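Long-range contacts in protein (aminopeptidase) (Ochrobactrum anthropi, PDB 1B65), which acts as an L-aminopeptidase and D-Ala-esterase/amidase, a serine aminopeptidase with a variant of the Ntn hydrolase fold: residues P25-T30 / T197-V202; D31-G36 / F295-Q300; S57-I62 / A161-A166; G190-T195 / I341-M346. All blocks are in the same frame, centred on the assembly; numbering follows the deposited sequence.

Contact 1. Residues P25-T30 / T197-V202; sequences PYNAIT and TASRVV
Asn27 reaches across to the backbone of Ala198 and Ser199 with its amide. From CB the chain turns away from its own backbone N (chi1 -172°), which carries CG to 4.0 Å from Ser199 N. At the tip the two halves of the amide part company. OD1 accepts from Ser199 N at 2.9 Å in a fairly straight bond (160° at the hydrogen), with the donor tilted somewhat from the carbonyl plane. The same oxygen lies 3.3 Å from Ala198 CA, while ND2 is held by Glu334 of helix 322-342, so both ends of the amide have partners and its flip is fixed. The main-chain oxygen of Asn27 adds a CA-H...O contact with Ala198 CA, also 3.3 Å long. Strand 194-204 is the outermost of a six-stranded sheet within this chain; its inner side bonds to strand 207-217, and the loop 25-30 meets its other edge, where the Asn27 amide oxygen receives the outward-facing N-H of Ser199 and, further on, Val201 pairs with Val22. Two residues further along the loop, Ile29 meets Thr197, whose OG1 accepts from Ile29 N at 2.9 Å in a more bent bond (143°) and also bonds to Ala213 O, while CG2 rests 3.6 Å from Ala28 CB. Ser199 OG, for its part, is bonded to Asp31 and the backbone N of Gly24. Arg200 swings back to bond its own strand, NH1 to Ser199 O, and NH2 forms a salt bridge with Glu334.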
# COMPACT_ATOMS: atom_id res chain seq x y z
N PRO A 25 -33.69 -5.77 11.06
CA PRO A 25 -35.05 -6.16 10.74
C PRO A 25 -35.22 -7.03 9.53
O PRO A 25 -35.98 -8.01 9.56
CB PRO A 25 -35.79 -4.83 10.58
CG PRO A 25 -35.04 -3.90 11.47
CD PRO A 25 -33.58 -4.31 11.39
N TYR A 26 -34.49 -6.73 8.44
CA TYR A 26 -34.63 -7.50 7.21
C TYR A 26 -33.47 -8.45 6.99
O TYR A 26 -33.45 -9.10 5.96
CB TYR A 26 -34.75 -6.54 5.98
CG TYR A 26 -36.04 -5.75 6.08
CD1 TYR A 26 -37.26 -6.41 5.92
CD2 TYR A 26 -36.05 -4.40 6.39
CE1 TYR A 26 -38.45 -5.72 6.02
CE2 TYR A 26 -37.25 -3.69 6.47
CZ TYR A 26 -38.43 -4.37 6.31
OH TYR A 26 -39.65 -3.71 6.39
N ASN A 27 -32.48 -8.45 7.89
CA ASN A 27 -31.29 -9.28 7.73
C ASN A 27 -30.68 -9.00 6.35
O ASN A 27 -30.45 -9.87 5.50
CB ASN A 27 -31.54 -10.78 7.91
CG ASN A 27 -30.23 -11.58 7.92
OD1 ASN A 27 -29.13 -11.09 8.18
ND2 ASN A 27 -30.35 -12.88 7.71
N ALA A 28 -30.47 -7.69 6.13
CA ALA A 28 -29.95 -7.23 4.84
C ALA A 28 -29.21 -5.93 4.96
O ALA A 28 -29.38 -5.22 5.94
CB ALA A 28 -31.11 -6.96 3.87
N ILE A 29 -28.49 -5.56 3.87
CA ILE A 29 -27.73 -4.30 3.94
C ILE A 29 -28.57 -3.06 4.08
O ILE A 29 -28.16 -2.02 4.62
CB ILE A 29 -26.78 -4.25 2.70
CG1 ILE A 29 -25.76 -3.12 2.97
CG2 ILE A 29 -27.58 -3.98 1.44
CD1 ILE A 29 -24.56 -3.13 2.02
N THR A 30 -29.86 -3.11 3.72
CA THR A 30 -30.79 -1.99 3.93
C THR A 30 -31.15 -1.81 5.40
O THR A 30 -31.78 -0.81 5.72
CB THR A 30 -32.10 -2.21 3.14
OG1 THR A 30 -32.56 -3.52 3.50
CG2 THR A 30 -31.80 -2.11 1.65
N THR A 197 -27.21 -11.22 0.98
CA THR A 197 -27.06 -10.09 1.92
C THR A 197 -27.36 -10.56 3.33
O THR A 197 -28.00 -11.61 3.52
CB THR A 197 -27.91 -8.91 1.44
OG1 THR A 197 -27.65 -7.75 2.25
CG2 THR A 197 -29.43 -9.17 1.52
N ALA A 198 -26.88 -9.85 4.33
CA ALA A 198 -27.13 -10.19 5.74
C ALA A 198 -26.78 -8.96 6.57
O ALA A 198 -26.06 -8.07 6.06
CB ALA A 198 -26.25 -11.36 6.21
N SER A 199 -27.19 -8.98 7.83
CA SER A 199 -26.81 -7.89 8.73
C SER A 199 -26.65 -8.41 10.16
O SER A 199 -27.10 -9.50 10.54
CB SER A 199 -27.81 -6.73 8.74
OG SER A 199 -29.08 -7.20 9.29
N ARG A 200 -26.00 -7.56 10.97
CA ARG A 200 -25.81 -7.89 12.37
C ARG A 200 -25.97 -6.59 13.16
O ARG A 200 -25.56 -5.53 12.66
CB ARG A 200 -24.44 -8.46 12.73
CG ARG A 200 -24.11 -9.86 12.19
CD ARG A 200 -25.08 -10.86 12.82
NE ARG A 200 -24.70 -12.24 12.45
CZ ARG A 200 -25.12 -12.78 11.32
NH1 ARG A 200 -25.90 -12.14 10.45
NH2 ARG A 200 -24.73 -14.05 11.04
N VAL A 201 -26.47 -6.69 14.39
CA VAL A 201 -26.54 -5.45 15.21
C VAL A 201 -25.61 -5.67 16.38
O VAL A 201 -25.58 -6.80 16.95
CB VAL A 201 -27.99 -5.17 15.62
CG1 VAL A 201 -28.13 -4.09 16.68
CG2 VAL A 201 -28.80 -4.78 14.39
N VAL A 202 -24.81 -4.66 16.72
CA VAL A 202 -23.90 -4.83 17.87
C VAL A 202 -24.10 -3.62 18.81
O VAL A 202 -24.39 -2.54 18.32
CB VAL A 202 -22.42 -4.83 17.43
CG1 VAL A 202 -22.09 -6.09 16.60
CG2 VAL A 202 -22.08 -3.62 16.61

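Contact 2. Residues D31-G36 / F295-Q300; sequences DVDGVG and FSTANQ
Val32 and Val35 turn their methyls onto Thr297 and Phe295 through similar first torsions, 178° and 172°. In Val32 this sets CG1 opposite the backbone N and 3.9 Å from Thr297 OG1. In Val35 it leaves CG2 beside its own backbone N, at the rim of the Phe295 ring, 4.2 Å from Phe295 CE1 near the ring plane, and 3.9 Å from Thr297 OG1. Both valines belong to a type II beta turn, closed by Val35 N to Val32 O at 3.1 Å, with Gly34 supplying the positive phi. The turn runs into strand 36-43 of one sheet, while Phe295 and Ser296 end strand 289-296 of the other, so the contact joins the two central layers of the Ntn-type sandwich. Phe295 also packs on strands 251-257 and 74-83. A water donates to Asp33 O at 2.8 Å and is hydrogen-bonded to Thr297 OG1 at 3.2 Å. Thr297 CG2 lies 3.2 Å from Asp33 OD1, but with chi1 (-106°) unstaggered and bond angles round CA and CB distorted (N-CA-CB near a right angle) its placing, and this approach, is uncertain. Ser296 OG accepts from Ala298 N at 3.1 Å in an ST turn where the strand ends.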
# COMPACT_ATOMS: atom_id res chain seq x y z
N ASP A 31 -30.68 -2.68 6.32
CA ASP A 31 -30.86 -2.45 7.74
C ASP A 31 -30.00 -1.29 8.24
O ASP A 31 -30.21 -0.71 9.31
CB ASP A 31 -30.55 -3.70 8.57
CG ASP A 31 -31.61 -4.77 8.37
OD1 ASP A 31 -32.80 -4.50 8.07
OD2 ASP A 31 -31.22 -5.94 8.49
N VAL A 32 -29.00 -0.93 7.43
CA VAL A 32 -28.21 0.27 7.70
C VAL A 32 -29.04 1.46 7.19
O VAL A 32 -29.36 1.63 6.01
CB VAL A 32 -26.85 0.23 6.98
CG1 VAL A 32 -26.08 1.54 7.25
CG2 VAL A 32 -26.02 -0.94 7.49
N ASP A 33 -29.42 2.35 8.10
CA ASP A 33 -30.31 3.46 7.79
C ASP A 33 -29.90 4.31 6.58
O ASP A 33 -28.72 4.68 6.44
CB ASP A 33 -30.34 4.37 9.02
CG ASP A 33 -29.24 5.43 8.96
OD1 ASP A 33 -28.01 5.05 8.91
OD2 ASP A 33 -29.61 6.63 8.90
N GLY A 34 -30.84 4.50 5.69
CA GLY A 34 -30.63 5.35 4.53
C GLY A 34 -30.04 4.62 3.32
O GLY A 34 -29.98 5.27 2.30
N VAL A 35 -29.58 3.38 3.50
CA VAL A 35 -28.96 2.69 2.37
C VAL A 35 -30.03 1.98 1.55
O VAL A 35 -30.78 1.19 2.14
CB VAL A 35 -27.93 1.65 2.86
CG1 VAL A 35 -27.44 0.80 1.68
CG2 VAL A 35 -26.77 2.43 3.52
N GLY A 36 -30.05 2.21 0.27
CA GLY A 36 -31.11 1.51 -0.55
C GLY A 36 -30.40 0.61 -1.56
O GLY A 36 -29.23 0.82 -1.93
N PHE A 295 -18.01 1.04 4.07
CA PHE A 295 -18.26 2.47 4.24
C PHE A 295 -19.13 2.69 5.47
O PHE A 295 -19.82 1.77 5.95
CB PHE A 295 -18.87 3.09 3.00
CG PHE A 295 -20.25 2.61 2.60
CD1 PHE A 295 -21.41 3.20 3.08
CD2 PHE A 295 -20.36 1.57 1.70
CE1 PHE A 295 -22.65 2.76 2.68
CE2 PHE A 295 -21.59 1.12 1.27
CZ PHE A 295 -22.74 1.71 1.75
N SER A 296 -19.06 3.90 6.00
CA SER A 296 -19.90 4.25 7.16
C SER A 296 -20.85 5.37 6.73
O SER A 296 -20.50 6.23 5.92
CB SER A 296 -18.97 4.73 8.29
OG SER A 296 -19.74 5.40 9.29
N THR A 297 -22.04 5.36 7.29
CA THR A 297 -23.07 6.37 6.97
C THR A 297 -23.08 7.38 8.11
O THR A 297 -23.91 8.28 8.08
CB THR A 297 -24.16 5.27 6.96
OG1 THR A 297 -24.67 4.85 5.70
CG2 THR A 297 -24.86 5.14 8.22
N ALA A 298 -22.19 7.25 9.10
CA ALA A 298 -22.08 8.26 10.16
C ALA A 298 -21.41 9.53 9.66
O ALA A 298 -20.91 9.60 8.53
CB ALA A 298 -21.28 7.68 11.34
N ASN A 299 -21.33 10.55 10.54
CA ASN A 299 -20.57 11.76 10.23
C ASN A 299 -20.99 12.43 8.95
O ASN A 299 -20.16 12.76 8.09
CB ASN A 299 -19.07 11.38 10.19
CG ASN A 299 -18.53 11.08 11.58
OD1 ASN A 299 -17.90 10.01 11.85
ND2 ASN A 299 -18.69 11.97 12.55
N GLN A 300 -22.30 12.69 8.78
CA GLN A 300 -22.74 13.35 7.55
C GLN A 300 -22.08 14.73 7.45
O GLN A 300 -21.92 15.37 8.49
CB GLN A 300 -24.27 13.55 7.54
CG GLN A 300 -25.01 12.23 7.51
CD GLN A 300 -26.53 12.38 7.44
OE1 GLN A 300 -27.28 11.68 8.15
NE2 GLN A 300 -27.00 13.27 6.59
O HOH W 1 -27.35 6.22 4.55

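Contact 3. Residues S57-I62 / A161-A166; sequences SGVTAI and ADVRKA
Val59 is the main bump of strand 57-62, and it fits the hollow between Val163 and Ala166, one turn apart on helix 161-166. Its two methyls divide the work. CG1, set opposite the backbone N (chi1 -174°), touches Ala166 CB at 3.9 Å and lies 4.1 Å from Val163 CB; CG2 leans on the other flank of the hollow, 4.0 Å from Val163 CB, with the carbonyl of Asp162 at its margin. Ala166 answers as a small knob. Its CB drops onto the strand beside Val59 O at 3.8 Å and faces Ala61 CB at 4.3 Å. Two strand positions on from Val59, Ala61 offers a low surface, on which the helix backbone settles with Ala166 O 4.0 Å from Ala61 CB. The two alanines are consistent with the close approach of the local axes, 7.8 Å, at a crossing angle of -37°. Val104 and Thr106 of the adjacent strand 103-107 pack on Val59 from within the sheet, Gln40 of strand 36-43 borders Ala166, and helix 111-125 lies against Val163. A helix laid over the outer face of a beta sheet in this way forms one of the alpha/beta interfaces of the alpha-beta-beta-alpha sandwich of Ntn-type hydrolases.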
# COMPACT_ATOMS: atom_id res chain seq x y z
N SER A 57 -27.58 -11.40 -17.24
CA SER A 57 -26.71 -10.49 -16.49
C SER A 57 -27.56 -9.42 -15.83
O SER A 57 -28.78 -9.53 -15.71
CB SER A 57 -25.68 -9.89 -17.45
OG SER A 57 -24.52 -9.39 -16.76
N GLY A 58 -26.92 -8.34 -15.37
CA GLY A 58 -27.76 -7.32 -14.73
C GLY A 58 -26.79 -6.36 -14.03
O GLY A 58 -25.59 -6.44 -14.17
N VAL A 59 -27.47 -5.57 -13.21
CA VAL A 59 -26.80 -4.51 -12.46
C VAL A 59 -27.39 -4.41 -11.05
O VAL A 59 -28.60 -4.53 -10.86
CB VAL A 59 -27.07 -3.15 -13.14
CG1 VAL A 59 -26.28 -2.02 -12.48
CG2 VAL A 59 -26.76 -3.09 -14.64
N THR A 60 -26.48 -4.19 -10.10
CA THR A 60 -26.89 -3.99 -8.71
C THR A 60 -26.50 -2.57 -8.33
O THR A 60 -25.39 -2.16 -8.70
CB THR A 60 -26.16 -5.02 -7.82
OG1 THR A 60 -26.69 -6.32 -8.15
CG2 THR A 60 -26.44 -4.77 -6.35
N ALA A 61 -27.34 -1.80 -7.66
CA ALA A 61 -26.92 -0.46 -7.23
C ALA A 61 -27.19 -0.31 -5.74
O ALA A 61 -28.22 -0.75 -5.24
CB ALA A 61 -27.76 0.57 -8.00
N ILE A 62 -26.20 0.15 -4.99
CA ILE A 62 -26.38 0.37 -3.55
C ILE A 62 -26.19 1.87 -3.33
O ILE A 62 -25.08 2.38 -3.57
CB ILE A 62 -25.29 -0.44 -2.80
CG1 ILE A 62 -25.45 -1.93 -3.14
CG2 ILE A 62 -25.44 -0.19 -1.30
CD1 ILE A 62 -24.14 -2.68 -3.08
N ALA A 161 -29.71 2.24 -20.30
CA ALA A 161 -31.04 2.17 -19.72
C ALA A 161 -31.10 1.09 -18.65
O ALA A 161 -31.76 1.34 -17.65
CB ALA A 161 -32.08 1.91 -20.82
N ASP A 162 -30.40 -0.02 -18.82
CA ASP A 162 -30.43 -1.07 -17.77
C ASP A 162 -29.79 -0.54 -16.49
O ASP A 162 -30.25 -0.85 -15.37
CB ASP A 162 -29.64 -2.30 -18.24
CG ASP A 162 -30.33 -3.06 -19.35
OD1 ASP A 162 -31.56 -3.27 -19.23
OD2 ASP A 162 -29.64 -3.43 -20.32
N VAL A 163 -28.67 0.20 -16.64
CA VAL A 163 -28.10 0.70 -15.38
C VAL A 163 -28.92 1.79 -14.74
O VAL A 163 -29.10 1.74 -13.51
CB VAL A 163 -26.57 0.88 -15.38
CG1 VAL A 163 -25.91 0.53 -16.67
CG2 VAL A 163 -26.09 2.06 -14.58
N ARG A 164 -29.56 2.69 -15.50
CA ARG A 164 -30.40 3.71 -14.94
C ARG A 164 -31.61 3.08 -14.23
O ARG A 164 -32.05 3.61 -13.22
CB ARG A 164 -31.02 4.65 -16.00
CG ARG A 164 -30.06 5.70 -16.52
CD ARG A 164 -30.94 6.79 -17.18
NE ARG A 164 -30.30 8.05 -17.08
CZ ARG A 164 -30.37 9.26 -16.64
NH1 ARG A 164 -31.39 9.78 -15.96
NH2 ARG A 164 -29.30 9.99 -16.94
N LYS A 165 -32.15 2.01 -14.79
CA LYS A 165 -33.25 1.31 -14.14
C LYS A 165 -32.86 0.79 -12.76
O LYS A 165 -33.63 0.95 -11.80
CB LYS A 165 -33.71 0.14 -15.02
CG LYS A 165 -35.19 -0.14 -14.75
CD LYS A 165 -35.34 -1.50 -14.09
CE LYS A 165 -36.55 -2.23 -14.70
NZ LYS A 165 -37.71 -1.98 -13.79
N ALA A 166 -31.66 0.23 -12.62
CA ALA A 166 -31.21 -0.24 -11.31
C ALA A 166 -31.11 0.93 -10.33
O ALA A 166 -31.55 0.82 -9.19
CB ALA A 166 -29.91 -1.02 -11.38

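Contact 4. Residues G190-T195 / I341-M346; sequences GFKGGT and IAAEDM
Lys192 lies along the chain as it leaves helix 322-342, its methylenes touching Ala343, Glu344 and Met346 in turn. CG sits closest, 3.2 Å from Glu344 O and 3.5 Å from Ala343 CB. Further out, CE rests 3.7 Å from Met346 SD and 3.8 Å from Met346 CB, the two side chains crossing at a slant. The methyl of Ala343 is also pressed on the backbone opposite, with Lys192 O at 3.5 Å and Gly193 O at 3.7 Å from its CB. The lysine is not extended: bends at chi2 (68°) and chi4 (64°) curl it back until NZ donates to Gly193 O at 2.9 Å, approaching well above the carbonyl plane. Ala343 is the first residue to leave helical geometry, and the turn there presents its methyl to the strand.

In the next shell, NZ also bonds Thr184 O, Met186 O and Asn179 OD1. Asn179 serves both sides, since its ND2 donates to Glu344 O, the carbonyl that covers Lys192 CG. The backbones are fixed by a common neighbour, the 356-357 region: Lys192 pairs with Gln357 and Met346 with Val356. Gly193 pairs in turn with Met186, whose oxygen is one of the NZ acceptors.

The chemistry is thus split along one side chain, an apolar stem against methyl, methylene and sulfur, and a buried amine among four neutral oxygens. A protonated amine has three hydrogens, so those four bonds would imply sharing or alternation, and the negative ends of the carbonyl dipoles would probably favour the positive charge.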
# COMPACT_ATOMS: atom_id res chain seq x y z
N GLY A 190 -19.04 -24.05 -7.70
CA GLY A 190 -19.56 -25.09 -8.60
C GLY A 190 -21.07 -25.14 -8.60
O GLY A 190 -21.66 -25.94 -9.36
N PHE A 191 -21.76 -24.38 -7.76
CA PHE A 191 -23.22 -24.29 -7.74
C PHE A 191 -23.65 -22.92 -8.25
O PHE A 191 -22.81 -22.04 -8.41
CB PHE A 191 -23.77 -24.44 -6.31
CG PHE A 191 -23.69 -25.82 -5.74
CD1 PHE A 191 -24.46 -26.85 -6.25
CD2 PHE A 191 -22.82 -26.06 -4.67
CE1 PHE A 191 -24.34 -28.13 -5.70
CE2 PHE A 191 -22.73 -27.33 -4.11
CZ PHE A 191 -23.49 -28.35 -4.64
N LYS A 192 -24.94 -22.70 -8.47
CA LYS A 192 -25.40 -21.41 -8.91
C LYS A 192 -25.12 -20.42 -7.76
O LYS A 192 -25.44 -20.68 -6.60
CB LYS A 192 -26.89 -21.42 -9.31
CG LYS A 192 -27.36 -20.08 -9.89
CD LYS A 192 -26.69 -19.82 -11.25
CE LYS A 192 -27.17 -18.48 -11.81
NZ LYS A 192 -26.71 -17.34 -10.93
N GLY A 193 -24.56 -19.27 -8.16
CA GLY A 193 -24.31 -18.22 -7.16
C GLY A 193 -25.13 -16.98 -7.47
O GLY A 193 -26.22 -17.07 -8.07
N GLY A 194 -24.65 -15.81 -7.00
CA GLY A 194 -25.42 -14.59 -7.24
C GLY A 194 -25.34 -13.61 -6.08
O GLY A 194 -24.33 -13.52 -5.37
N THR A 195 -26.45 -12.94 -5.86
CA THR A 195 -26.51 -11.86 -4.85
C THR A 195 -26.91 -12.38 -3.48
O THR A 195 -27.91 -13.11 -3.39
CB THR A 195 -27.51 -10.79 -5.36
OG1 THR A 195 -27.03 -10.37 -6.67
CG2 THR A 195 -27.62 -9.63 -4.40
N ILE A 341 -28.42 -20.28 -1.32
CA ILE A 341 -29.79 -20.78 -1.01
C ILE A 341 -30.84 -20.14 -1.89
O ILE A 341 -31.85 -20.81 -2.22
CB ILE A 341 -30.07 -20.50 0.48
CG1 ILE A 341 -29.16 -21.34 1.39
CG2 ILE A 341 -31.56 -20.73 0.85
CD1 ILE A 341 -28.99 -22.79 0.96
N ALA A 342 -30.70 -18.84 -2.18
CA ALA A 342 -31.66 -18.10 -2.96
C ALA A 342 -31.55 -18.40 -4.46
O ALA A 342 -32.52 -18.10 -5.17
CB ALA A 342 -31.48 -16.58 -2.79
N ALA A 343 -30.39 -18.85 -4.93
CA ALA A 343 -30.18 -19.08 -6.36
C ALA A 343 -31.04 -20.21 -6.93
O ALA A 343 -31.49 -21.11 -6.21
CB ALA A 343 -28.72 -19.43 -6.68
N GLU A 344 -31.30 -20.14 -8.23
CA GLU A 344 -32.03 -21.17 -8.96
C GLU A 344 -31.18 -21.68 -10.13
O GLU A 344 -30.38 -20.93 -10.70
CB GLU A 344 -33.31 -20.57 -9.56
CG GLU A 344 -34.24 -20.06 -8.45
CD GLU A 344 -35.25 -19.06 -8.97
OE1 GLU A 344 -34.84 -17.97 -9.46
OE2 GLU A 344 -36.46 -19.36 -8.88
N ASP A 345 -31.47 -22.92 -10.57
CA ASP A 345 -30.74 -23.49 -11.69
C ASP A 345 -30.78 -22.55 -12.88
O ASP A 345 -31.80 -21.89 -13.12
CB ASP A 345 -31.37 -24.81 -12.14
CG ASP A 345 -31.12 -25.93 -11.16
OD1 ASP A 345 -30.90 -25.72 -9.95
OD2 ASP A 345 -31.15 -27.10 -11.65
N MET A 346 -29.73 -22.61 -13.70
CA MET A 346 -29.70 -21.74 -14.87
C MET A 346 -28.90 -22.42 -15.96
O MET A 346 -27.94 -23.12 -15.64
CB MET A 346 -29.06 -20.38 -14.48
CG MET A 346 -29.04 -19.43 -15.71
SD MET A 346 -28.45 -17.81 -15.18
CE MET A 346 -29.87 -17.15 -14.34

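How the contacts relate
Contacts 1 and 2 are neighbours, about 12 Å between centres, joined through Asp31, whose OD1 is 2.8 Å from Tyr26 N, a probable hydrogen bond. Contact 2 touches contact 3 through Val35 CG1, 3.7 Å from Ile62 CG2, although their centres are about 21 Å apart. Contacts 1 and 4 share strand 194-204, with adjoining segments and centres also about 21 Å apart. Contacts 2 and 4 lie on opposite sides of the chain's centre, about 28 Å between centres. Together they span the fold: contact 3 in a helix-on-sheet layer, contact 2 between the sheets, contact 1 on the edge strand 194-204, contact 4 just ahead of its start, where helix 322-342 ends.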